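Local structure of regulator of Ty1 transposition protein 107 (Saccharomyces cerevisiae, 3T7K) at residues C[25-30]-C[48-53]; C[143-148]-C[180-185]; C[147-152]-C[201-206]; C[170-175]-C[209-214]. The protein recognises phosphorylated histone H2A through its C-terminal tandem BRCT repeats, as part of the response to DNA damage. All blocks are in the same frame, centred on the assembly; numbering follows the deposited sequence.

Contact 1 (C[25-30]-C[48-53]); sequences AVCTGC and IKIFDN
C27 and I50 meet because of how each side chain leaves its strand: the first torsion of C27 (chi1 -56°) sets SG anti to the carbonyl carbon, while I50 turns its CG2 branch anti to its backbone N. SG and I50 CG2 then stand 3.9 Å apart, with I50 CD1 at 4.1 Å from the same sulfur. In F51 the ring carbon CG is likewise anti to the carbonyl carbon, and the ring edge comes to A25 O, which lies in the plane of the ring at 3.5 Å from CD2.

The backbone evidence is that of a parallel bridge between A25 and I50. A25 N donates to K49 O at 2.9 Å with an N-H...O angle of 173°, and F51 N donates to A25 O, also at 2.9 Å. A25 O further receives a CA-H...O contact from I50 CA at 3.5 Å. V26 CG1 lies 3.8 Å from F51 O and 4.3 Å from F51 CB. This is the join between the two strands of a beta-alpha-beta unit, linked by helix 37-45, with 62-64 flanking 23-27 on the other side.

Paired amides fix the register and apolar contacts add to it. Beyond C27 the chain leaves strand 48-50, and T28 OG1 and G29 N hydrogen-bond a modified side chain of the bound peptide, consistent with phosphopeptide reading by a BRCT repeat.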
loop_
_atom_site.group_PDB
_atom_site.type_symbol
_atom_site.label_atom_id
_atom_site.label_comp_id
_atom_site.label_asym_id
_atom_site.label_seq_id
_atom_site.Cartn_x
_atom_site.Cartn_y
_atom_site.Cartn_z
ATOM N N ALA C 25 7.129 12.726 5.785
ATOM C CA ALA C 25 7.438 12.785 7.209
ATOM C C ALA C 25 6.354 13.462 8.058
ATOM O O ALA C 25 5.454 14.143 7.538
ATOM C CB ALA C 25 8.763 13.483 7.423
ATOM N N VAL C 26 6.446 13.253 9.370
ATOM C CA VAL C 26 5.836 14.153 10.319
ATOM C C VAL C 26 6.984 14.568 11.218
ATOM O O VAL C 26 7.972 13.858 11.293
ATOM C CB VAL C 26 4.673 13.496 11.116
ATOM C CG1 VAL C 26 3.582 13.038 10.152
ATOM C CG2 VAL C 26 5.177 12.329 11.942
ATOM N N CYS C 27 6.884 15.738 11.843
ATOM C CA CYS C 27 7.841 16.133 12.863
ATOM C C CYS C 27 7.154 16.025 14.203
ATOM O O CYS C 27 5.948 16.253 14.299
ATOM C CB CYS C 27 8.257 17.579 12.673
ATOM S SG CYS C 27 8.910 17.883 11.033
ATOM N N THR C 28 7.926 15.680 15.224
ATOM C CA THR C 28 7.431 15.643 16.596
ATOM C C THR C 28 8.573 16.194 17.424
ATOM O O THR C 28 9.735 15.879 17.155
ATOM C CB THR C 28 7.032 14.203 17.020
ATOM O OG1 THR C 28 6.443 14.212 18.329
ATOM C CG2 THR C 28 8.239 13.269 17.012
ATOM N N GLY C 29 8.268 17.061 18.387
ATOM C CA GLY C 29 9.322 17.731 19.127
ATOM C C GLY C 29 10.082 18.718 18.240
ATOM O O GLY C 29 11.218 19.098 18.556
ATOM N N CYS C 30 9.463 19.125 17.128
ATOM C CA CYS C 30 10.087 20.083 16.200
ATOM C C CYS C 30 9.132 20.665 15.150
ATOM O O CYS C 30 8.062 20.100 14.885
ATOM C CB CYS C 30 11.358 19.494 15.548
ATOM S SG CYS C 30 11.259 17.819 14.762
ATOM N N ILE C 48 10.667 16.042 -0.416
ATOM C CA ILE C 48 10.378 15.984 1.004
ATOM C C ILE C 48 9.029 16.670 1.260
ATOM O O ILE C 48 8.859 17.873 0.957
ATOM C CB ILE C 48 11.438 16.732 1.818
ATOM C CG1 ILE C 48 12.835 16.178 1.544
ATOM C CG2 ILE C 48 11.109 16.654 3.295
ATOM C CD1 ILE C 48 13.928 16.984 2.192
ATOM N N LYS C 49 8.086 15.907 1.812
ATOM C CA LYS C 49 6.748 16.391 2.160
ATOM C C LYS C 49 6.525 16.148 3.637
ATOM O O LYS C 49 6.791 15.039 4.129
ATOM C CB LYS C 49 5.674 15.643 1.358
ATOM C CG LYS C 49 5.993 15.547 -0.116
ATOM C CD LYS C 49 4.744 15.381 -0.978
ATOM C CE LYS C 49 4.237 13.952 -1.008
ATOM N NZ LYS C 49 3.261 13.768 -2.122
ATOM N N ILE C 50 6.050 17.176 4.337
ATOM C CA ILE C 50 5.821 17.101 5.775
ATOM C C ILE C 50 4.342 17.305 6.101
ATOM O O ILE C 50 3.786 18.377 5.848
ATOM C CB ILE C 50 6.667 18.145 6.511
ATOM C CG1 ILE C 50 8.131 18.001 6.084
ATOM C CG2 ILE C 50 6.532 17.987 8.004
ATOM C CD1 ILE C 50 9.111 18.674 7.018
ATOM N N PHE C 51 3.711 16.265 6.641
ATOM C CA PHE C 51 2.291 16.306 6.972
ATOM C C PHE C 51 2.095 16.784 8.398
ATOM O O PHE C 51 2.988 16.649 9.247
ATOM C CB PHE C 51 1.657 14.930 6.774
ATOM C CG PHE C 51 1.868 14.378 5.403
ATOM C CD1 PHE C 51 0.831 14.336 4.491
ATOM C CD2 PHE C 51 3.119 13.931 5.007
ATOM C CE1 PHE C 51 1.036 13.837 3.211
ATOM C CE2 PHE C 51 3.324 13.436 3.729
ATOM C CZ PHE C 51 2.281 13.385 2.839
ATOM N N ASP C 52 0.922 17.356 8.657
ATOM C CA ASP C 52 0.611 17.902 9.978
ATOM C C ASP C 52 0.324 16.765 10.955
ATOM O O ASP C 52 0.812 16.746 12.083
ATOM C CB ASP C 52 -0.595 18.845 9.886
ATOM O OD1 ASP C 52 0.285 19.656 7.814
ATOM O OD2 ASP C 52 -1.024 20.997 8.951
ATOM N N ASN C 53 -0.470 15.807 10.498
ATOM C CA ASN C 53 -0.878 14.687 11.322
ATOM C C ASN C 53 -0.648 13.399 10.560
ATOM O O ASN C 53 -0.447 13.428 9.347
ATOM C CB ASN C 53 -2.359 14.818 11.674
ATOM C CG ASN C 53 -2.698 16.172 12.260
ATOM O OD1 ASN C 53 -3.358 16.992 11.620
ATOM N ND2 ASN C 53 -2.247 16.416 13.487
#

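Contact 2 (C[143-148]-C[180-185]); sequences CINLVN and EDIIPN
N145 and I183 form the heart of a buried, side-chain-mediated contact in which a loop between strands 168-172 and 198-201 is held against strand 143-147. The carboxamide of N145 grips both polar backbone atoms of I183: OD1 accepts from I183 N at 3.0 Å on an in-plane lone pair, and ND2 donates to I183 O at 3.0 Å, with that oxygen only 5° out of the amide plane. N170 ND2 and V199 O also bond this amide, which fixes its rotation. The I182 side chain crosses that of N145 at about a right angle, its CG2 3.6 Å from N145 OD1. An alanine here would probably leave I183 N without its acceptor and I183 O without its amide donor, loosening the loop from the strand.

C143 N donates to N185 OD1 at 2.9 Å, an acceptor shared with R142 N. A water donates to both C143 O and I183 O, and C143 CB meets I183 CD1 at 3.8 Å.

The loop thus passes across the first strand of the sheet on the way from the second to the third, the crossing demanded by the 2-1-3-4 strand order of the BRCT fold.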
loop_
_atom_site.group_PDB
_atom_site.type_symbol
_atom_site.label_atom_id
_atom_site.label_comp_id
_atom_site.label_asym_id
_atom_site.label_seq_id
_atom_site.Cartn_x
_atom_site.Cartn_y
_atom_site.Cartn_z
ATOM N N CYS C 143 -7.724 -7.633 21.964
ATOM C CA CYS C 143 -8.729 -6.806 22.620
ATOM C C CYS C 143 -8.320 -6.538 24.058
ATOM O O CYS C 143 -8.022 -7.457 24.814
ATOM C CB CYS C 143 -10.091 -7.486 22.599
ATOM S SG CYS C 143 -10.577 -8.132 20.985
ATOM N N ILE C 144 -8.297 -5.276 24.435
ATOM C CA ILE C 144 -7.879 -4.928 25.778
ATOM C C ILE C 144 -8.901 -4.043 26.458
ATOM O O ILE C 144 -9.793 -3.486 25.821
ATOM C CB ILE C 144 -6.557 -4.156 25.776
ATOM C CG1 ILE C 144 -6.739 -2.845 25.014
ATOM C CG2 ILE C 144 -5.451 -4.995 25.176
ATOM C CD1 ILE C 144 -5.692 -1.810 25.329
ATOM N N ASN C 145 -8.727 -3.901 27.763
ATOM C CA ASN C 145 -9.517 -3.005 28.561
ATOM C C ASN C 145 -8.587 -1.956 29.096
ATOM O O ASN C 145 -7.504 -2.275 29.579
ATOM C CB ASN C 145 -10.153 -3.767 29.740
ATOM C CG ASN C 145 -10.981 -4.933 29.285
ATOM O OD1 ASN C 145 -12.200 -4.825 29.135
ATOM N ND2 ASN C 145 -10.329 -6.053 29.032
ATOM N N LEU C 146 -9.029 -0.709 29.046
ATOM C CA LEU C 146 -8.212 0.418 29.434
ATOM C C LEU C 146 -9.019 1.229 30.428
ATOM O O LEU C 146 -10.184 1.521 30.178
ATOM C CB LEU C 146 -7.907 1.256 28.181
ATOM C CG LEU C 146 -6.976 2.462 28.268
ATOM C CD1 LEU C 146 -5.583 2.028 28.648
ATOM C CD2 LEU C 146 -6.949 3.194 26.928
ATOM N N VAL C 147 -8.412 1.580 31.558
ATOM C CA VAL C 147 -9.087 2.399 32.538
ATOM C C VAL C 147 -9.237 3.811 32.005
ATOM O O VAL C 147 -8.341 4.339 31.329
ATOM C CB VAL C 147 -8.351 2.427 33.892
ATOM C CG1 VAL C 147 -8.398 1.065 34.539
ATOM C CG2 VAL C 147 -6.914 2.907 33.717
ATOM N N ASN C 148 -10.386 4.405 32.307
ATOM C CA ASN C 148 -10.752 5.715 31.786
ATOM C C ASN C 148 -9.837 6.823 32.269
ATOM O O ASN C 148 -9.748 7.867 31.633
ATOM C CB ASN C 148 -12.202 6.055 32.156
ATOM C CG ASN C 148 -12.806 7.101 31.237
ATOM O OD1 ASN C 148 -12.125 7.643 30.371
ATOM N ND2 ASN C 148 -14.092 7.389 31.420
ATOM N N GLU C 180 -19.188 -7.790 33.875
ATOM C CA GLU C 180 -19.815 -7.881 32.560
ATOM C C GLU C 180 -19.278 -6.832 31.572
ATOM O O GLU C 180 -19.350 -7.028 30.356
ATOM C CB GLU C 180 -21.341 -7.809 32.676
ATOM C CG GLU C 180 -21.980 -9.063 33.289
ATOM C CD GLU C 180 -22.109 -9.007 34.813
ATOM O OE1 GLU C 180 -21.524 -8.095 35.440
ATOM O OE2 GLU C 180 -22.813 -9.874 35.387
ATOM N N ASP C 181 -18.733 -5.734 32.095
ATOM C CA ASP C 181 -18.128 -4.693 31.252
ATOM C C ASP C 181 -16.776 -5.101 30.671
ATOM O O ASP C 181 -16.312 -4.516 29.701
ATOM C CB ASP C 181 -17.949 -3.391 32.038
ATOM C CG ASP C 181 -19.268 -2.813 32.513
ATOM O OD1 ASP C 181 -20.262 -2.913 31.753
ATOM O OD2 ASP C 181 -19.311 -2.275 33.650
ATOM N N ILE C 182 -16.134 -6.090 31.278
ATOM C CA ILE C 182 -14.811 -6.495 30.829
ATOM C C ILE C 182 -14.886 -7.388 29.611
ATOM O O ILE C 182 -15.542 -8.422 29.634
ATOM C CB ILE C 182 -14.058 -7.227 31.934
ATOM C CG1 ILE C 182 -14.059 -6.379 33.207
ATOM C CG2 ILE C 182 -12.640 -7.535 31.488
ATOM C CD1 ILE C 182 -13.337 -7.034 34.355
ATOM N N ILE C 183 -14.203 -6.991 28.538
ATOM C CA ILE C 183 -14.140 -7.814 27.338
ATOM C C ILE C 183 -12.912 -8.727 27.343
ATOM O O ILE C 183 -11.852 -8.355 27.845
ATOM C CB ILE C 183 -14.172 -6.953 26.052
ATOM C CG1 ILE C 183 -12.835 -6.250 25.821
ATOM C CG2 ILE C 183 -15.290 -5.918 26.148
ATOM C CD1 ILE C 183 -12.743 -5.556 24.458
ATOM N N PRO C 184 -13.058 -9.939 26.798
ATOM C CA PRO C 184 -11.951 -10.883 26.732
ATOM C C PRO C 184 -11.046 -10.540 25.546
ATOM O O PRO C 184 -11.487 -9.899 24.592
ATOM C CB PRO C 184 -12.661 -12.212 26.481
ATOM C CG PRO C 184 -13.826 -11.835 25.648
ATOM C CD PRO C 184 -14.253 -10.452 26.111
ATOM N N ASN C 185 -9.791 -10.952 25.619
ATOM C CA ASN C 185 -8.882 -10.783 24.505
ATOM C C ASN C 185 -9.068 -11.919 23.491
ATOM O O ASN C 185 -8.387 -12.940 23.556
ATOM C CB ASN C 185 -7.456 -10.756 25.020
ATOM C CG ASN C 185 -6.448 -10.768 23.910
ATOM O OD1 ASN C 185 -6.628 -10.116 22.881
ATOM N ND2 ASN C 185 -5.387 -11.537 24.099
HETATM O O HOH W 1 -9.128 -8.532 27.149
#

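Contact 3 (C[147-152]-C[201-206]); sequences VNDIPG and IVTKAS
T203 turns toward the loop that follows strand 143-147, and its side chain can be traced outward. CB lies 3.7 Å from D149 OD2. From there chi1 (-66°) places OG1 anti to the carbonyl carbon, and this hydroxyl does most of the touching: it donates to D149 OD2 at 3.2 Å, arriving 48° out of the carboxylate plane, and carbons of three residues lie beside it, P151 CD at 3.7 Å and both V147 CG2 and I150 CD1 at 3.8 Å. The same carboxylate oxygen takes a second, weak hydrogen bond from Q207 NE2. An alanine in place of T203 would probably leave D149 OD2 without its hydroxyl donor and open a gap beside V147, I150 and P151.

The type I turn from V147 to I150, closed by I150 N to V147 O, brings V147, D149 and I150 together, with P151 following it. Where the turn leaves the sheet, V147 N still bonds I201 O at 3.2 Å, and I150 CD1 packs on I201 CG2 at 3.9 Å.

The contact therefore joins two chain exits at the C-terminal ends of the neighbouring parallel strands 143-147 and 198-201, each leading into a helix. I150 and I201 lie toward helix 154-163, touching I157 and L161 respectively, whereas V147 and V202 lie against helix 205-218, whose N-cap is K204; Q207 OE1 accepts from T203 N and K204 N at that helix start.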
loop_
_atom_site.group_PDB
_atom_site.type_symbol
_atom_site.label_atom_id
_atom_site.label_comp_id
_atom_site.label_asym_id
_atom_site.label_seq_id
_atom_site.Cartn_x
_atom_site.Cartn_y
_atom_site.Cartn_z
ATOM N N VAL C 147 -8.412 1.580 31.558
ATOM C CA VAL C 147 -9.087 2.399 32.538
ATOM C C VAL C 147 -9.237 3.811 32.005
ATOM O O VAL C 147 -8.341 4.339 31.329
ATOM C CB VAL C 147 -8.351 2.427 33.892
ATOM C CG1 VAL C 147 -8.398 1.065 34.539
ATOM C CG2 VAL C 147 -6.914 2.907 33.717
ATOM N N ASN C 148 -10.386 4.405 32.307
ATOM C CA ASN C 148 -10.752 5.715 31.786
ATOM C C ASN C 148 -9.837 6.823 32.269
ATOM O O ASN C 148 -9.748 7.867 31.633
ATOM C CB ASN C 148 -12.202 6.055 32.156
ATOM C CG ASN C 148 -12.806 7.101 31.237
ATOM O OD1 ASN C 148 -12.125 7.643 30.371
ATOM N ND2 ASN C 148 -14.092 7.389 31.420
ATOM N N ASP C 149 -9.160 6.601 33.388
ATOM C CA ASP C 149 -8.303 7.633 33.968
ATOM C C ASP C 149 -6.837 7.494 33.572
ATOM O O ASP C 149 -5.944 7.928 34.303
ATOM C CB ASP C 149 -8.428 7.655 35.499
ATOM C CG ASP C 149 -7.779 6.454 36.160
ATOM O OD1 ASP C 149 -7.825 6.368 37.409
ATOM O OD2 ASP C 149 -7.229 5.590 35.440
ATOM N N ILE C 150 -6.588 6.872 32.424
ATOM C CA ILE C 150 -5.224 6.716 31.946
ATOM C C ILE C 150 -4.685 8.075 31.497
ATOM O O ILE C 150 -5.341 8.787 30.742
ATOM C CB ILE C 150 -5.132 5.676 30.795
ATOM C CG1 ILE C 150 -3.685 5.219 30.593
ATOM C CG2 ILE C 150 -5.746 6.221 29.505
ATOM C CD1 ILE C 150 -3.204 4.147 31.576
ATOM N N PRO C 151 -3.508 8.456 32.009
ATOM C CA PRO C 151 -2.784 9.669 31.606
ATOM C C PRO C 151 -2.528 9.741 30.098
ATOM O O PRO C 151 -1.936 8.827 29.520
ATOM C CB PRO C 151 -1.459 9.563 32.376
ATOM C CG PRO C 151 -1.461 8.192 33.022
ATOM C CD PRO C 151 -2.888 7.820 33.180
ATOM N N GLY C 152 -2.961 10.838 29.486
ATOM C CA GLY C 152 -2.927 11.000 28.042
ATOM C C GLY C 152 -4.351 10.942 27.518
ATOM O O GLY C 152 -4.684 11.522 26.473
ATOM N N ILE C 201 -5.134 -2.495 31.064
ATOM C CA ILE C 201 -4.098 -1.506 31.246
ATOM C C ILE C 201 -4.635 -0.632 32.339
ATOM O O ILE C 201 -5.760 -0.154 32.251
ATOM C CB ILE C 201 -3.898 -0.651 29.987
ATOM C CG1 ILE C 201 -3.415 -1.527 28.833
ATOM C CG2 ILE C 201 -2.895 0.453 30.262
ATOM C CD1 ILE C 201 -3.280 -0.776 27.494
ATOM N N VAL C 202 -3.851 -0.449 33.390
ATOM C CA VAL C 202 -4.359 0.226 34.564
ATOM C C VAL C 202 -3.394 1.280 35.054
ATOM O O VAL C 202 -2.251 1.343 34.606
ATOM C CB VAL C 202 -4.672 -0.780 35.712
ATOM C CG1 VAL C 202 -5.762 -1.750 35.278
ATOM C CG2 VAL C 202 -3.422 -1.520 36.137
ATOM N N THR C 203 -3.886 2.104 35.972
ATOM C CA THR C 203 -3.125 3.174 36.599
ATOM C C THR C 203 -2.802 2.867 38.069
ATOM O O THR C 203 -1.669 3.051 38.512
ATOM C CB THR C 203 -3.921 4.498 36.553
ATOM O OG1 THR C 203 -4.060 4.933 35.191
ATOM C CG2 THR C 203 -3.220 5.574 37.367
ATOM N N LYS C 204 -3.794 2.386 38.818
ATOM C CA LYS C 204 -3.665 2.274 40.274
ATOM C C LYS C 204 -3.677 0.837 40.797
ATOM O O LYS C 204 -4.317 -0.041 40.219
ATOM C CB LYS C 204 -4.796 3.040 40.968
ATOM C CG LYS C 204 -4.894 4.510 40.624
ATOM C CD LYS C 204 -6.196 5.098 41.176
ATOM C CE LYS C 204 -6.375 4.739 42.642
ATOM N NZ LYS C 204 -7.690 5.177 43.197
ATOM N N ALA C 205 -2.993 0.616 41.917
ATOM C CA ALA C 205 -3.053 -0.661 42.609
ATOM C C ALA C 205 -4.490 -0.898 43.057
ATOM O O ALA C 205 -4.936 -2.039 43.193
ATOM C CB ALA C 205 -2.118 -0.661 43.802
ATOM N N SER C 206 -5.214 0.191 43.277
ATOM C CA SER C 206 -6.614 0.110 43.675
ATOM C C SER C 206 -7.425 -0.566 42.582
ATOM O O SER C 206 -8.517 -1.089 42.831
ATOM C CB SER C 206 -7.174 1.511 43.928
ATOM O OG SER C 206 -7.930 1.977 42.820
#

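Contact 4 (C[170-175]-C[209-214]); sequences NVLRSK and KKFTKL
F211 presents the one aromatic ring of this contact, and it is touched at its outer end: L172 CD1 lies 3.7 Å from CZ and 3.8 Å from CE1, the two side chains reaching toward each other tip to tip. The approach is oblique, as is that of S174 CA, 4.4 Å from CZ. V147 CG1 comes near CE2 and V202 CG1 near CD2, so the strand-end residue L172 and these two valines meet different atoms of the ring. The first torsion of F211 (chi1 -70°) sets CG anti to the carbonyl carbon, and the residue points from helix 205-218 toward the sheet.

One residue earlier, K210 starts with CG anti to its backbone N and runs extended until chi4 (101°), which bends NZ. The amine donates to K175 O at 3.1 Å, standing above the carbonyl plane by 68°. S174 O is also close to NZ, at 3.3 Å, but the angle is too poor for a hydrogen bond. The same oxygen lies 3.0 Å from CE, a short and somewhat doubtful approach.

The contact thus splits in two. Leucine against phenylalanine is apolar packing between the end of strand 168-172 and the helix. The lysine, by contrast, reaches two successive carbonyl oxygens of the loop after that strand; their partial negative charge would probably help to hold the ammonium group, in addition to the single, steeply inclined hydrogen bond.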
loop_
_atom_site.group_PDB
_atom_site.type_symbol
_atom_site.label_atom_id
_atom_site.label_comp_id
_atom_site.label_asym_id
_atom_site.label_seq_id
_atom_site.Cartn_x
_atom_site.Cartn_y
_atom_site.Cartn_z
ATOM N N ASN C 170 -11.569 -1.364 24.949
ATOM C CA ASN C 170 -12.748 -1.247 25.793
ATOM C C ASN C 170 -12.421 -0.389 26.999
ATOM O O ASN C 170 -11.620 -0.784 27.843
ATOM C CB ASN C 170 -13.169 -2.639 26.254
ATOM C CG ASN C 170 -14.407 -2.618 27.137
ATOM O OD1 ASN C 170 -15.274 -1.751 26.998
ATOM N ND2 ASN C 170 -14.485 -3.570 28.066
ATOM N N VAL C 171 -13.023 0.788 27.094
ATOM C CA VAL C 171 -12.724 1.669 28.218
ATOM C C VAL C 171 -13.567 1.362 29.457
ATOM O O VAL C 171 -14.791 1.232 29.383
ATOM C CB VAL C 171 -12.895 3.136 27.833
ATOM C CG1 VAL C 171 -12.543 4.029 29.013
ATOM C CG2 VAL C 171 -12.008 3.453 26.629
ATOM N N LEU C 172 -12.901 1.255 30.599
ATOM C CA LEU C 172 -13.573 0.893 31.832
ATOM C C LEU C 172 -13.571 2.071 32.787
ATOM O O LEU C 172 -12.516 2.574 33.163
ATOM C CB LEU C 172 -12.868 -0.294 32.490
ATOM C CG LEU C 172 -12.971 -1.660 31.818
ATOM C CD1 LEU C 172 -12.125 -2.677 32.569
ATOM C CD2 LEU C 172 -14.417 -2.118 31.749
ATOM N N ARG C 173 -14.755 2.533 33.166
ATOM C CA ARG C 173 -14.835 3.465 34.275
ATOM C C ARG C 173 -14.499 2.629 35.500
ATOM O O ARG C 173 -15.307 1.818 35.949
ATOM C CB ARG C 173 -16.226 4.093 34.370
ATOM C CG ARG C 173 -17.367 3.095 34.336
ATOM C CD ARG C 173 -18.343 3.398 33.218
ATOM N NE ARG C 173 -19.380 2.375 33.132
ATOM C CZ ARG C 173 -19.177 1.157 32.641
ATOM N NH1 ARG C 173 -17.970 0.810 32.196
ATOM N NH2 ARG C 173 -20.177 0.289 32.598
ATOM N N SER C 174 -13.282 2.791 36.005
ATOM C CA SER C 174 -12.757 1.900 37.035
ATOM C C SER C 174 -13.690 1.776 38.235
ATOM O O SER C 174 -14.073 0.677 38.633
ATOM C CB SER C 174 -11.383 2.384 37.494
ATOM O OG SER C 174 -11.239 2.242 38.896
ATOM N N LYS C 175 -14.047 2.919 38.804
ATOM C CA LYS C 175 -14.893 2.982 39.991
ATOM C C LYS C 175 -16.217 2.231 39.822
ATOM O O LYS C 175 -16.683 1.561 40.739
ATOM C CB LYS C 175 -15.155 4.454 40.325
ATOM C CG LYS C 175 -15.234 5.332 39.074
ATOM C CD LYS C 175 -14.853 6.775 39.361
ATOM C CE LYS C 175 -14.861 7.601 38.082
ATOM N NZ LYS C 175 -14.389 8.997 38.307
ATOM N N LYS C 209 -6.576 -4.706 42.368
ATOM C CA LYS C 209 -7.339 -5.492 43.336
ATOM C C LYS C 209 -8.773 -5.700 42.873
ATOM O O LYS C 209 -9.257 -6.824 42.820
ATOM C CB LYS C 209 -7.316 -4.825 44.710
ATOM C CG LYS C 209 -5.918 -4.578 45.243
ATOM C CD LYS C 209 -5.928 -3.450 46.264
ATOM C CE LYS C 209 -4.611 -3.360 47.013
ATOM N NZ LYS C 209 -4.486 -2.060 47.727
ATOM N N LYS C 210 -9.451 -4.615 42.533
ATOM C CA LYS C 210 -10.806 -4.707 42.008
ATOM C C LYS C 210 -10.927 -5.712 40.865
ATOM O O LYS C 210 -11.802 -6.575 40.879
ATOM C CB LYS C 210 -11.287 -3.339 41.531
ATOM C CG LYS C 210 -12.744 -3.329 41.062
ATOM C CD LYS C 210 -13.121 -2.006 40.396
ATOM C CE LYS C 210 -14.548 -2.045 39.834
ATOM N NZ LYS C 210 -15.534 -1.358 40.721
ATOM N N PHE C 211 -10.049 -5.601 39.871
ATOM C CA PHE C 211 -10.211 -6.390 38.653
ATOM C C PHE C 211 -9.868 -7.857 38.835
ATOM O O PHE C 211 -10.546 -8.729 38.304
ATOM C CB PHE C 211 -9.418 -5.781 37.492
ATOM C CG PHE C 211 -9.996 -4.490 36.997
ATOM C CD1 PHE C 211 -11.344 -4.393 36.715
ATOM C CD2 PHE C 211 -9.202 -3.368 36.845
ATOM C CE1 PHE C 211 -11.886 -3.210 36.275
ATOM C CE2 PHE C 211 -9.740 -2.177 36.400
ATOM C CZ PHE C 211 -11.088 -2.099 36.119
ATOM N N THR C 212 -8.810 -8.142 39.577
ATOM C CA THR C 212 -8.461 -9.534 39.825
ATOM C C THR C 212 -9.604 -10.214 40.601
ATOM O O THR C 212 -9.956 -11.373 40.344
ATOM C CB THR C 212 -7.125 -9.657 40.589
ATOM O OG1 THR C 212 -7.161 -8.842 41.771
ATOM C CG2 THR C 212 -5.981 -9.192 39.722
ATOM N N LYS C 213 -10.199 -9.492 41.537
ATOM C CA LYS C 213 -11.287 -10.090 42.324
ATOM C C LYS C 213 -12.513 -10.392 41.461
ATOM O O LYS C 213 -13.066 -11.496 41.515
ATOM C CB LYS C 213 -11.652 -9.219 43.512
ATOM C CG LYS C 213 -10.689 -9.347 44.687
ATOM C CD LYS C 213 -11.258 -8.705 45.958
ATOM N NZ LYS C 213 -12.064 -6.568 47.006
ATOM N N LEU C 214 -12.914 -9.415 40.653
ATOM C CA LEU C 214 -14.047 -9.569 39.751
ATOM C C LEU C 214 -13.847 -10.772 38.855
ATOM O O LEU C 214 -14.704 -11.656 38.780
ATOM C CB LEU C 214 -14.217 -8.325 38.880
ATOM C CG LEU C 214 -15.283 -7.279 39.193
ATOM C CD1 LEU C 214 -15.172 -6.782 40.627
ATOM C CD2 LEU C 214 -15.166 -6.114 38.195
#

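Overall arrangement
Contact 1 belongs to the first BRCT repeat of this pair; contacts 2, 3 and 4 share the second, on the other side of the chain's centre, with contact 1 about 30 to 38 Å from them between centres. Contact 2 is the buried member of the set, the others being partly buried. Contacts 2 and 3 share V147 and N148, contacts 3 and 4 use helix 205-218, and contacts 2 and 4 involve the neighbouring strands 143-147 and 168-172. Chemistry follows position: strand-to-strand amide bonds in contact 1, a carboxamide binding loop backbone in contact 2, a hydroxyl-carboxylate pair at the sheet end in contact 3, and apolar packing with a lysine at its margin in contact 4.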